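Local coordinates for possible exported protein (Mycobacterium tuberculosis, PDB 3MAY), which binds haem and delivers it to the membrane proteins MmpL3 and MmpL11 as part of a haem-iron acquisition system, at the interface of chains A and B. Numbering follows the deposited sequence. Chains: chain A/B, Possible exported protein.

Contact 1: the interface of chains A and B. Residues chain A 87, 90; chain B 44, 86, 90, 93.
A:Leu87 and B:Ile90 lie side by side, their side chains pointing the same way, in an apolar contact mainly between the C-terminal segments of two copies of this secreted mycobacterial haemophore, as paired in the crystal. The touching branch of A:Leu87 is CD2, which rests along the end of the isoleucine 3.8 Å from B:Ile90 CG1 and equally near B:Ile90 CD1. Its other methyl diverges toward B:Val44, where A:Leu87 CD1 comes to 4.2 Å from B:Val44 CG2. A leucine suits this place because its fork lets one methyl meet the helix and the other lean toward the loop of chain B.

The two isoleucines cross obliquely and meet at their ends, A:Ile90 CD1 lying 4.1 Å from B:Ile90 CD1. In B:Ile90, CG1 is anti to the carbonyl carbon (chi1 -72°) and the branch then runs on extended, which carries CD1 out to both residues of chain A. A:Ile90 differs: its CG1 is anti to the backbone N (chi1 -161°), and this longer branch passes the backbone of B:Gly86. There A:Ile90 CG1 stands 4.0 Å from B:Gly86 O, a van der Waals approach to a carbonyl. With no side chain of its own, glycine lets the isoleucine come up to the main chain. No polar atoms bond across the patch.

Farther out, B:Met93 adds a slight edge contact, its CB 4.5 Å from A:Leu87 N. B:Gly86, B:Ile90 and B:Met93 belong to helix 86-95, whereas A:Leu87 and A:Ile90 bound a short 3-10 turn, 87-90. B:Val44 is held in a loop with left-handed helical backbone angles.

Contact 2: the interface of chains A and B. Residues chain A 26, 33, 36-37, 40; chain B 6-9, 11.
A:Asn33 meets B:Ser9 at the start of helix 8-28 of chain B. The asparagine has CG anti to its backbone N (chi1 -178°), which extends the amide toward the helix end. There A:Asn33 OD1 accepts a fairly straight hydrogen bond from B:Ser9 N at 3.1 Å, the donor standing above the carbonyl plane. The other end of the amide gives a short but badly aligned bond (116° at H) from A:Asn33 ND2 to B:Ser9 OG at 2.6 Å, with the hydroxyl far out of the amide plane. B:Ser9 OG also lies 3.2 Å from A:Asn33 OD1, where it could donate. An asparagine fits here because it carries acceptor and donor side by side.

A:Thr37, one turn on, receives B:Ala8 N on its hydroxyl, OG1, at 3.0 Å. That hydroxyl donates in turn to its own chain, A:Thr37 OG1 to A:Asn33 O at 2.6 Å, which leaves its oxygen directed to accept from the partner. The backbone N-H groups of B:Ala8 and B:Ser9 lie in the first turn of helix 8-28, where they lack acceptors from a preceding turn, so chain A caps the helix; the positive end of its dipole may strengthen the bonds.

Around these polar contacts the packing is aliphatic. B:Ala8, small enough to enter between the helices, sets CB 3.6 Å from A:Met36 CB. A:Leu40 and B:Val11 reach toward each other tip to tip, A:Leu40 CD1 to B:Val11 CG1 at 3.7 Å, while A:Leu26 CB lies against B:Ser9 CB at 3.9 Å.

Chain A contributes helix 30-41 and the end of helix 8-28, A:Leu26 following the axial haem ligand A:Tyr25 in sequence; the chain B helix begins just beyond B:Cys6, the disulfide partner of B:Cys80.

Contact 1: the interface of chains A and B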
# COMPACT_ATOMS: atom_id res chain seq x y z
N LEU A 87 3.05 2.46 -4.35
CA LEU A 87 2.55 1.28 -5.09
C LEU A 87 1.91 1.62 -6.42
O LEU A 87 1.89 0.80 -7.33
CB LEU A 87 1.57 0.44 -4.22
CG LEU A 87 0.33 -0.40 -4.67
CD1 LEU A 87 -0.84 0.42 -5.28
CD2 LEU A 87 0.65 -1.61 -5.57
N ILE A 90 3.75 0.33 -8.94
CA ILE A 90 3.88 -1.11 -9.24
C ILE A 90 3.86 -1.28 -10.78
O ILE A 90 4.24 -2.33 -11.33
CB ILE A 90 2.80 -2.00 -8.52
CG1 ILE A 90 3.27 -3.46 -8.47
CG2 ILE A 90 1.39 -1.85 -9.14
CD1 ILE A 90 2.23 -4.46 -8.00
N VAL B 44 -6.91 -0.50 -4.23
CA VAL B 44 -7.01 -1.87 -4.77
C VAL B 44 -7.96 -2.73 -3.95
O VAL B 44 -7.77 -3.96 -3.81
CB VAL B 44 -5.65 -2.59 -4.87
CG1 VAL B 44 -5.73 -3.72 -5.92
CG2 VAL B 44 -4.51 -1.62 -5.21
N GLY B 86 6.84 -6.96 -9.94
CA GLY B 86 5.58 -7.13 -9.18
C GLY B 86 5.63 -7.24 -7.66
O GLY B 86 5.70 -6.23 -6.96
N ILE B 90 6.54 -3.60 -4.55
CA ILE B 90 5.78 -2.94 -3.48
C ILE B 90 6.68 -2.63 -2.27
O ILE B 90 6.72 -1.50 -1.76
CB ILE B 90 4.52 -3.77 -3.05
CG1 ILE B 90 3.45 -3.69 -4.12
CG2 ILE B 90 3.94 -3.25 -1.74
CD1 ILE B 90 2.28 -4.64 -3.90
N MET B 93 9.29 0.04 -3.37
CA MET B 93 8.66 1.36 -3.37
C MET B 93 8.44 1.96 -1.99
O MET B 93 8.74 3.13 -1.78
CB MET B 93 7.38 1.40 -4.21
CG MET B 93 7.60 1.85 -5.65
SD MET B 93 8.04 0.54 -6.83
CE MET B 93 8.47 1.46 -8.30

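Contact 2: the interface of chains A and B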
# COMPACT_ATOMS: atom_id res chain seq x y z
N LEU A 26 21.35 10.04 -12.71
CA LEU A 26 22.19 9.06 -12.11
C LEU A 26 23.21 8.55 -13.11
O LEU A 26 24.41 8.40 -12.78
CB LEU A 26 21.35 7.89 -11.56
CG LEU A 26 20.52 8.25 -10.30
CD1 LEU A 26 19.76 7.05 -9.80
CD2 LEU A 26 21.36 8.77 -9.17
N ASN A 33 25.36 7.16 -8.69
CA ASN A 33 24.70 6.01 -9.33
C ASN A 33 25.19 4.75 -8.64
O ASN A 33 24.42 3.80 -8.49
CB ASN A 33 24.93 5.98 -10.87
CG ASN A 33 24.20 4.78 -11.58
OD1 ASN A 33 23.26 4.18 -11.03
ND2 ASN A 33 24.62 4.46 -12.79
N MET A 36 23.44 4.47 -5.07
CA MET A 36 22.03 4.07 -5.14
C MET A 36 22.04 2.64 -5.61
O MET A 36 21.19 1.84 -5.19
CB MET A 36 21.25 4.89 -6.17
CG MET A 36 21.16 6.38 -5.92
SD MET A 36 19.80 6.59 -4.84
CE MET A 36 20.00 8.31 -4.35
N THR A 37 22.97 2.31 -6.49
CA THR A 37 23.06 0.92 -6.92
C THR A 37 23.28 -0.03 -5.73
O THR A 37 22.53 -1.01 -5.63
CB THR A 37 24.12 0.72 -8.01
OG1 THR A 37 23.65 1.40 -9.18
CG2 THR A 37 24.32 -0.78 -8.38
N LEU A 40 20.09 -0.74 -3.88
CA LEU A 40 19.19 -1.71 -4.50
C LEU A 40 19.72 -3.17 -4.40
O LEU A 40 18.93 -4.12 -4.44
CB LEU A 40 18.92 -1.37 -5.96
CG LEU A 40 18.21 -0.09 -6.42
CD1 LEU A 40 18.36 0.09 -7.94
CD2 LEU A 40 16.72 -0.14 -6.02
N CYS B 6 22.75 -3.40 -14.46
CA CYS B 6 21.67 -3.45 -13.47
C CYS B 6 21.87 -2.29 -12.50
O CYS B 6 21.54 -2.38 -11.32
CB CYS B 6 21.83 -4.79 -12.78
SG CYS B 6 21.54 -6.15 -13.99
N ALA B 7 22.40 -1.19 -13.02
CA ALA B 7 22.60 0.01 -12.24
C ALA B 7 21.27 0.71 -11.99
O ALA B 7 20.37 0.70 -12.85
CB ALA B 7 23.56 0.96 -12.96
N ALA B 8 21.17 1.33 -10.81
CA ALA B 8 20.07 2.28 -10.47
C ALA B 8 19.61 3.17 -11.59
O ALA B 8 18.42 3.37 -11.76
CB ALA B 8 20.43 3.16 -9.26
N SER B 9 20.53 3.78 -12.33
CA SER B 9 20.09 4.60 -13.47
C SER B 9 19.24 3.79 -14.43
O SER B 9 18.21 4.25 -14.88
CB SER B 9 21.31 5.10 -14.23
OG SER B 9 22.34 4.12 -14.08
N VAL B 11 17.56 1.00 -13.78
CA VAL B 11 16.25 0.59 -13.27
C VAL B 11 15.30 1.74 -13.29
O VAL B 11 14.15 1.59 -13.75
CB VAL B 11 16.20 -0.20 -11.88
CG1 VAL B 11 17.53 -0.77 -11.46
CG2 VAL B 11 15.51 0.58 -10.76

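The C-alpha centres of contact 1 and contact 2 lie about 19 Å apart, and they share no residues. Contact 1 joins the C-terminal segments and includes a residue from the loop after helix 30-41 of chain B; contact 2 sets helix 30-41 of chain A against the other chain's N-terminal helix. The stretch from helix 30-41 into its following loop therefore serves both, through chain A in contact 2 and through B:Val44 in contact 1. Two-fold symmetry repeats each with the chains exchanged, spreading the pairing over both ends of the chain. The deposited assembly holds four copies, and this pair may or may not form in solution.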